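Local coordinates for protein DnaJ homolog subfamily C member 10 (Mus musculus, PDB 3APQ) that acts as a disulfide reductase of the endoplasmic reticulum, serving both the correct folding of proteins and the degradation of misfolded ones, at residues A[94-99]-A[135-140]; A[98-103]-A[146-151]. All coordinates share one frame; numbering follows the deposited sequence.

Interaction 1: A[94-99]-A[135-140]; sequences DDDPEI and TWREFA
Arg137 reaches from the helix across to Asp96 in the loop 94-99. From CB the chain turns so that CG lies beside the backbone N (chi1 -67°), and it runs extended from CG to NE, past the aspartate. Arg137 CG packs against Asp96 CG, the next atom CD sits 3.4 Å from Asp96 OD1, and NE gives a hydrogen bond to Asp96 OD2 at 2.9 Å as part of a salt bridge. That bond is fairly straight, 161° at the hydrogen; OD2 lies almost in the guanidinium plane, whereas NE stands above the carboxylate plane, the two planes being turned 44° apart. At the tip NH2 gives a hydrogen bond to Ile92 O, and the two bonds together would limit rotation of the guanidinium. An alanine in place of Arg137 would probably leave the Asp96 carboxylate without its charged mate and the Ile92 carbonyl without this donor. Beside the salt bridge the contact is apolar, with Trp136 and Ala140 of the helix meeting Ile99. Ile99 CG1 presses on Ala140 CB at 3.4 Å, tighter than usual for carbons, and Ile99 CD1 meets Trp136 CD1 at 3.5 Å. Glu98 CB also lies on Ala140 CB (3.7 Å), while water 1 bridges Glu98 OE1 and Arg137 O. A type I turn from Asp96 to Ile99, closed by Ile99 N to Asp96 O at 3.2 Å, presents the acid and the isoleucine to the same helix. The loop that leads into strand 100-101 is thus clasped to helix 127-142, the helix that starts at the redox-active CXXC motif of a thioredoxin fold.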
loop_
_atom_site.group_PDB
_atom_site.type_symbol
_atom_site.label_atom_id
_atom_site.label_comp_id
_atom_site.label_asym_id
_atom_site.label_seq_id
_atom_site.Cartn_x
_atom_site.Cartn_y
_atom_site.Cartn_z
ATOM N N ASP A 94 6.802 -1.132 2.131
ATOM C CA ASP A 94 7.612 -0.108 1.424
ATOM C C ASP A 94 9.110 -0.315 1.470
ATOM O O ASP A 94 9.828 0.232 0.631
ATOM C CB ASP A 94 7.294 1.290 1.926
ATOM C CG ASP A 94 5.920 1.784 1.431
ATOM O OD1 ASP A 94 5.271 1.079 0.597
ATOM O OD2 ASP A 94 5.490 2.859 1.893
ATOM N N ASP A 95 9.595 -1.057 2.481
ATOM C CA ASP A 95 11.013 -1.364 2.546
ATOM C C ASP A 95 11.372 -2.766 2.071
ATOM O O ASP A 95 12.486 -3.198 2.350
ATOM C CB ASP A 95 11.546 -1.206 3.985
ATOM C CG ASP A 95 11.391 0.184 4.517
ATOM O OD1 ASP A 95 11.644 1.170 3.781
ATOM O OD2 ASP A 95 11.055 0.321 5.709
ATOM N N ASP A 96 10.441 -3.470 1.392
ATOM C CA ASP A 96 10.626 -4.808 0.861
ATOM C C ASP A 96 10.592 -4.690 -0.658
ATOM O O ASP A 96 9.522 -4.641 -1.254
ATOM C CB ASP A 96 9.517 -5.736 1.381
ATOM C CG ASP A 96 9.386 -5.628 2.875
ATOM O OD1 ASP A 96 10.424 -5.903 3.520
ATOM O OD2 ASP A 96 8.315 -5.196 3.386
ATOM N N PRO A 97 11.780 -4.620 -1.299
ATOM C CA PRO A 97 11.775 -4.336 -2.727
ATOM C C PRO A 97 11.191 -5.507 -3.539
ATOM O O PRO A 97 10.761 -5.297 -4.675
ATOM C CB PRO A 97 13.294 -4.119 -3.048
ATOM C CG PRO A 97 14.029 -4.752 -1.950
ATOM C CD PRO A 97 13.132 -4.529 -0.734
ATOM N N GLU A 98 11.101 -6.694 -2.940
ATOM C CA GLU A 98 10.506 -7.880 -3.632
ATOM C C GLU A 98 9.003 -7.909 -3.768
ATOM O O GLU A 98 8.438 -8.750 -4.501
ATOM C CB GLU A 98 10.921 -9.166 -2.908
ATOM C CG GLU A 98 12.462 -9.384 -2.822
ATOM C CD GLU A 98 13.119 -8.598 -1.710
ATOM O OE1 GLU A 98 12.398 -7.978 -0.883
ATOM O OE2 GLU A 98 14.364 -8.614 -1.667
ATOM N N ILE A 99 8.371 -6.976 -3.084
ATOM C CA ILE A 99 6.931 -6.851 -3.056
ATOM C C ILE A 99 6.459 -5.533 -3.672
ATOM O O ILE A 99 6.952 -4.503 -3.310
ATOM C CB ILE A 99 6.409 -6.970 -1.617
ATOM C CG1 ILE A 99 6.607 -8.377 -1.098
ATOM C CG2 ILE A 99 5.012 -6.581 -1.487
ATOM C CD1 ILE A 99 6.610 -8.449 0.357
ATOM N N THR A 135 6.384 -13.438 6.985
ATOM C CA THR A 135 6.399 -14.596 6.080
ATOM C C THR A 135 6.176 -14.180 4.640
ATOM O O THR A 135 6.871 -14.686 3.762
ATOM C CB THR A 135 5.301 -15.579 6.450
ATOM O OG1 THR A 135 5.454 -15.947 7.814
ATOM C CG2 THR A 135 5.324 -16.869 5.572
ATOM N N TRP A 136 5.243 -13.238 4.386
ATOM C CA TRP A 136 5.045 -12.761 3.033
ATOM C C TRP A 136 6.391 -12.185 2.509
ATOM O O TRP A 136 6.746 -12.382 1.355
ATOM C CB TRP A 136 3.949 -11.695 3.035
ATOM C CG TRP A 136 3.445 -11.307 1.673
ATOM C CD1 TRP A 136 3.600 -10.103 1.045
ATOM C CD2 TRP A 136 2.762 -12.170 0.740
ATOM N NE1 TRP A 136 2.993 -10.143 -0.207
ATOM C CE2 TRP A 136 2.488 -11.403 -0.415
ATOM C CE3 TRP A 136 2.328 -13.508 0.799
ATOM C CZ2 TRP A 136 1.800 -11.933 -1.537
ATOM C CZ3 TRP A 136 1.657 -14.053 -0.322
ATOM C CH2 TRP A 136 1.395 -13.266 -1.455
ATOM N N ARG A 137 7.106 -11.430 3.338
ATOM C CA ARG A 137 8.398 -10.862 2.937
ATOM C C ARG A 137 9.444 -11.958 2.643
ATOM O O ARG A 137 10.170 -11.867 1.660
ATOM C CB ARG A 137 8.975 -9.996 4.057
ATOM C CG ARG A 137 8.174 -8.723 4.346
ATOM C CD ARG A 137 8.773 -8.036 5.571
ATOM N NE ARG A 137 7.975 -6.837 5.805
ATOM C CZ ARG A 137 7.261 -6.616 6.898
ATOM N NH1 ARG A 137 7.352 -7.459 7.948
ATOM N NH2 ARG A 137 6.497 -5.516 6.957
ATOM N N GLU A 138 9.506 -12.992 3.506
ATOM C CA GLU A 138 10.477 -14.083 3.328
ATOM C C GLU A 138 10.136 -14.882 2.058
ATOM O O GLU A 138 11.030 -15.254 1.261
ATOM C CB GLU A 138 10.507 -15.011 4.577
ATOM C CG GLU A 138 11.466 -16.229 4.396
ATOM C CD GLU A 138 11.438 -17.246 5.571
ATOM O OE1 GLU A 138 10.355 -17.435 6.204
ATOM O OE2 GLU A 138 12.502 -17.875 5.812
ATOM N N PHE A 139 8.839 -15.115 1.862
ATOM C CA PHE A 139 8.366 -15.819 0.668
ATOM C C PHE A 139 8.737 -15.023 -0.601
ATOM O O PHE A 139 9.236 -15.594 -1.600
ATOM C CB PHE A 139 6.842 -16.005 0.808
ATOM C CG PHE A 139 6.126 -16.199 -0.485
ATOM C CD1 PHE A 139 6.293 -17.361 -1.214
ATOM C CD2 PHE A 139 5.279 -15.226 -0.973
ATOM C CE1 PHE A 139 5.612 -17.540 -2.419
ATOM C CE2 PHE A 139 4.632 -15.385 -2.178
ATOM C CZ PHE A 139 4.804 -16.567 -2.904
ATOM N N ALA A 140 8.467 -13.711 -0.578
ATOM C CA ALA A 140 8.747 -12.865 -1.750
ATOM C C ALA A 140 10.231 -12.894 -2.132
ATOM O O ALA A 140 10.583 -12.906 -3.322
ATOM C CB ALA A 140 8.241 -11.372 -1.544
HETATM O O HOH W 1 10.530 -9.190 0.902
HETATM O O HOH W 2 9.040 -11.279 -5.228
#

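Interaction 2: A[98-103]-A[146-151]; sequences EIITLE and LLRIGA
Ile100 and Gly150 pair in parallel, as do Thr101 and Ala151, and three backbone hydrogen bonds hold the two strands together. Ile100 N donates to Ile149 O at 2.9 Å with a nearly linear N-H...O angle of 174°. Ala151 N returns a bond to Ile100 O, more bent at 140°, and Leu102 N closes the ladder on Ala151 O. The Gly150 CA also approaches Ile100 O, a CA-H...O contact of 3.2 Å. The tight side is apolar and faces helix 127-142: Ile99 CG1 touches Ile149 CG2 at 3.8 Å, and Ile99 CG2 meets the methyl of Ala151 at 4.0 Å. Ile149 CG2 is anti to its backbone N, which brings this branch to Ile99. The other face is looser. There Ile100 CG1 and Arg148 NH2 come no closer than 4.0 Å, and the arginine chain is bent at chi2 and chi3; its NH1 makes a salt bridge with Glu115 OE2. Next to the first bridge, water 3 takes the place of direct pairing: it donates to Glu98 O and accepts from Ile149 N at 2.9 Å. Strand 148-153 pairs further with strand 117-122, so the short strand 100-101 forms one edge of the mixed central sheet, as the first beta strand does in thioredoxin domains of the protein disulfide isomerase type.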
loop_
_atom_site.group_PDB
_atom_site.type_symbol
_atom_site.label_atom_id
_atom_site.label_comp_id
_atom_site.label_asym_id
_atom_site.label_seq_id
_atom_site.Cartn_x
_atom_site.Cartn_y
_atom_site.Cartn_z
ATOM N N GLU A 98 11.101 -6.694 -2.940
ATOM C CA GLU A 98 10.506 -7.880 -3.632
ATOM C C GLU A 98 9.003 -7.909 -3.768
ATOM O O GLU A 98 8.438 -8.750 -4.501
ATOM C CB GLU A 98 10.921 -9.166 -2.908
ATOM C CG GLU A 98 12.462 -9.384 -2.822
ATOM C CD GLU A 98 13.119 -8.598 -1.710
ATOM O OE1 GLU A 98 12.398 -7.978 -0.883
ATOM O OE2 GLU A 98 14.364 -8.614 -1.667
ATOM N N ILE A 99 8.371 -6.976 -3.084
ATOM C CA ILE A 99 6.931 -6.851 -3.056
ATOM C C ILE A 99 6.459 -5.533 -3.672
ATOM O O ILE A 99 6.952 -4.503 -3.310
ATOM C CB ILE A 99 6.409 -6.970 -1.617
ATOM C CG1 ILE A 99 6.607 -8.377 -1.098
ATOM C CG2 ILE A 99 5.012 -6.581 -1.487
ATOM C CD1 ILE A 99 6.610 -8.449 0.357
ATOM N N ILE A 100 5.534 -5.611 -4.615
ATOM C CA ILE A 100 5.057 -4.338 -5.158
ATOM C C ILE A 100 3.705 -3.993 -4.514
ATOM O O ILE A 100 2.787 -4.810 -4.530
ATOM C CB ILE A 100 4.868 -4.435 -6.716
ATOM C CG1 ILE A 100 6.129 -4.931 -7.475
ATOM C CG2 ILE A 100 4.301 -3.127 -7.301
ATOM C CD1 ILE A 100 7.434 -4.326 -7.039
ATOM N N THR A 101 3.589 -2.796 -3.916
ATOM C CA THR A 101 2.304 -2.380 -3.341
ATOM C C THR A 101 1.539 -1.661 -4.431
ATOM O O THR A 101 2.026 -0.663 -4.987
ATOM C CB THR A 101 2.523 -1.468 -2.143
ATOM O OG1 THR A 101 3.171 -2.238 -1.140
ATOM C CG2 THR A 101 1.196 -0.934 -1.580
ATOM N N LEU A 102 0.377 -2.212 -4.768
ATOM C CA LEU A 102 -0.348 -1.805 -5.983
ATOM C C LEU A 102 -1.518 -0.946 -5.551
ATOM O O LEU A 102 -2.295 -1.353 -4.679
ATOM C CB LEU A 102 -0.915 -3.037 -6.703
ATOM C CG LEU A 102 0.166 -3.992 -7.237
ATOM C CD1 LEU A 102 -0.475 -5.416 -7.434
ATOM C CD2 LEU A 102 0.725 -3.399 -8.564
ATOM N N GLU A 103 -1.642 0.216 -6.182
ATOM C CA GLU A 103 -2.875 0.990 -6.127
ATOM C C GLU A 103 -3.786 0.613 -7.299
ATOM O O GLU A 103 -3.367 -0.120 -8.147
ATOM C CB GLU A 103 -2.537 2.483 -6.081
ATOM C CG GLU A 103 -1.985 2.877 -4.638
ATOM C CD GLU A 103 -0.423 2.800 -4.533
ATOM O OE1 GLU A 103 0.234 3.036 -5.576
ATOM O OE2 GLU A 103 0.167 2.578 -3.431
ATOM N N LEU A 146 10.407 -15.142 -10.109
ATOM C CA LEU A 146 9.750 -16.336 -10.684
ATOM C C LEU A 146 8.298 -16.073 -11.015
ATOM O O LEU A 146 7.726 -16.721 -11.888
ATOM C CB LEU A 146 9.862 -17.530 -9.755
ATOM C CG LEU A 146 11.339 -17.808 -9.464
ATOM C CD1 LEU A 146 11.394 -18.933 -8.453
ATOM C CD2 LEU A 146 12.098 -18.238 -10.746
ATOM N N LEU A 147 7.703 -15.162 -10.250
ATOM C CA LEU A 147 6.403 -14.580 -10.510
ATOM C C LEU A 147 6.370 -13.237 -9.788
ATOM O O LEU A 147 7.322 -12.870 -9.048
ATOM C CB LEU A 147 5.253 -15.500 -10.007
ATOM C CG LEU A 147 5.066 -15.610 -8.496
ATOM C CD1 LEU A 147 3.603 -16.139 -8.184
ATOM C CD2 LEU A 147 6.177 -16.459 -7.805
ATOM N N ARG A 148 5.300 -12.478 -10.010
ATOM C CA ARG A 148 5.213 -11.157 -9.402
ATOM C C ARG A 148 4.441 -11.234 -8.100
ATOM O O ARG A 148 3.335 -11.817 -8.025
ATOM C CB ARG A 148 4.498 -10.158 -10.326
ATOM C CG ARG A 148 4.984 -10.181 -11.751
ATOM C CD ARG A 148 6.337 -9.547 -11.927
ATOM N NE ARG A 148 6.593 -8.211 -11.370
ATOM C CZ ARG A 148 6.402 -7.026 -11.954
ATOM N NH1 ARG A 148 5.898 -6.898 -13.168
ATOM N NH2 ARG A 148 6.789 -5.914 -11.308
ATOM N N ILE A 149 4.991 -10.578 -7.079
ATOM C CA ILE A 149 4.395 -10.620 -5.770
ATOM C C ILE A 149 3.917 -9.203 -5.440
ATOM O O ILE A 149 4.689 -8.218 -5.502
ATOM C CB ILE A 149 5.399 -11.121 -4.660
ATOM C CG1 ILE A 149 6.023 -12.497 -5.001
ATOM C CG2 ILE A 149 4.776 -10.956 -3.233
ATOM C CD1 ILE A 149 5.026 -13.602 -5.310
ATOM N N GLY A 150 2.632 -9.130 -5.080
ATOM C CA GLY A 150 1.943 -7.836 -4.815
ATOM C C GLY A 150 1.305 -7.748 -3.437
ATOM O O GLY A 150 1.178 -8.752 -2.711
ATOM N N ALA A 151 0.916 -6.535 -3.082
ATOM C CA ALA A 151 0.182 -6.280 -1.859
ATOM C C ALA A 151 -0.790 -5.181 -2.178
ATOM O O ALA A 151 -0.460 -4.261 -2.953
ATOM C CB ALA A 151 1.165 -5.836 -0.738
HETATM O O HOH W 3 6.976 -8.520 -6.919
#

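Overall arrangement
Interactions 1 and 2 start from the same piece of chain, sharing Glu98 and Ile99, and their centres lie 8 Å apart. Ile99 joins them: helix 127-142 and strand 148-153, consecutive in the chain, both receive its side chain. The helix meets the strand directly too, with Trp136 CZ2 at 3.6 Å from Ile149 CG2 and Phe139 CE2 at 3.6 Å from Ile149 CD1, while Trp136 NE1 makes a weak hydrogen bond to Gly150 O. In this J-Trx1 fragment of the longer reductase, both contacts are packing in or against the Trx1 domain and include neither Cys126 nor Cys129; Asp94 and Glu103 add salt bridges to Arg20 of the J domain.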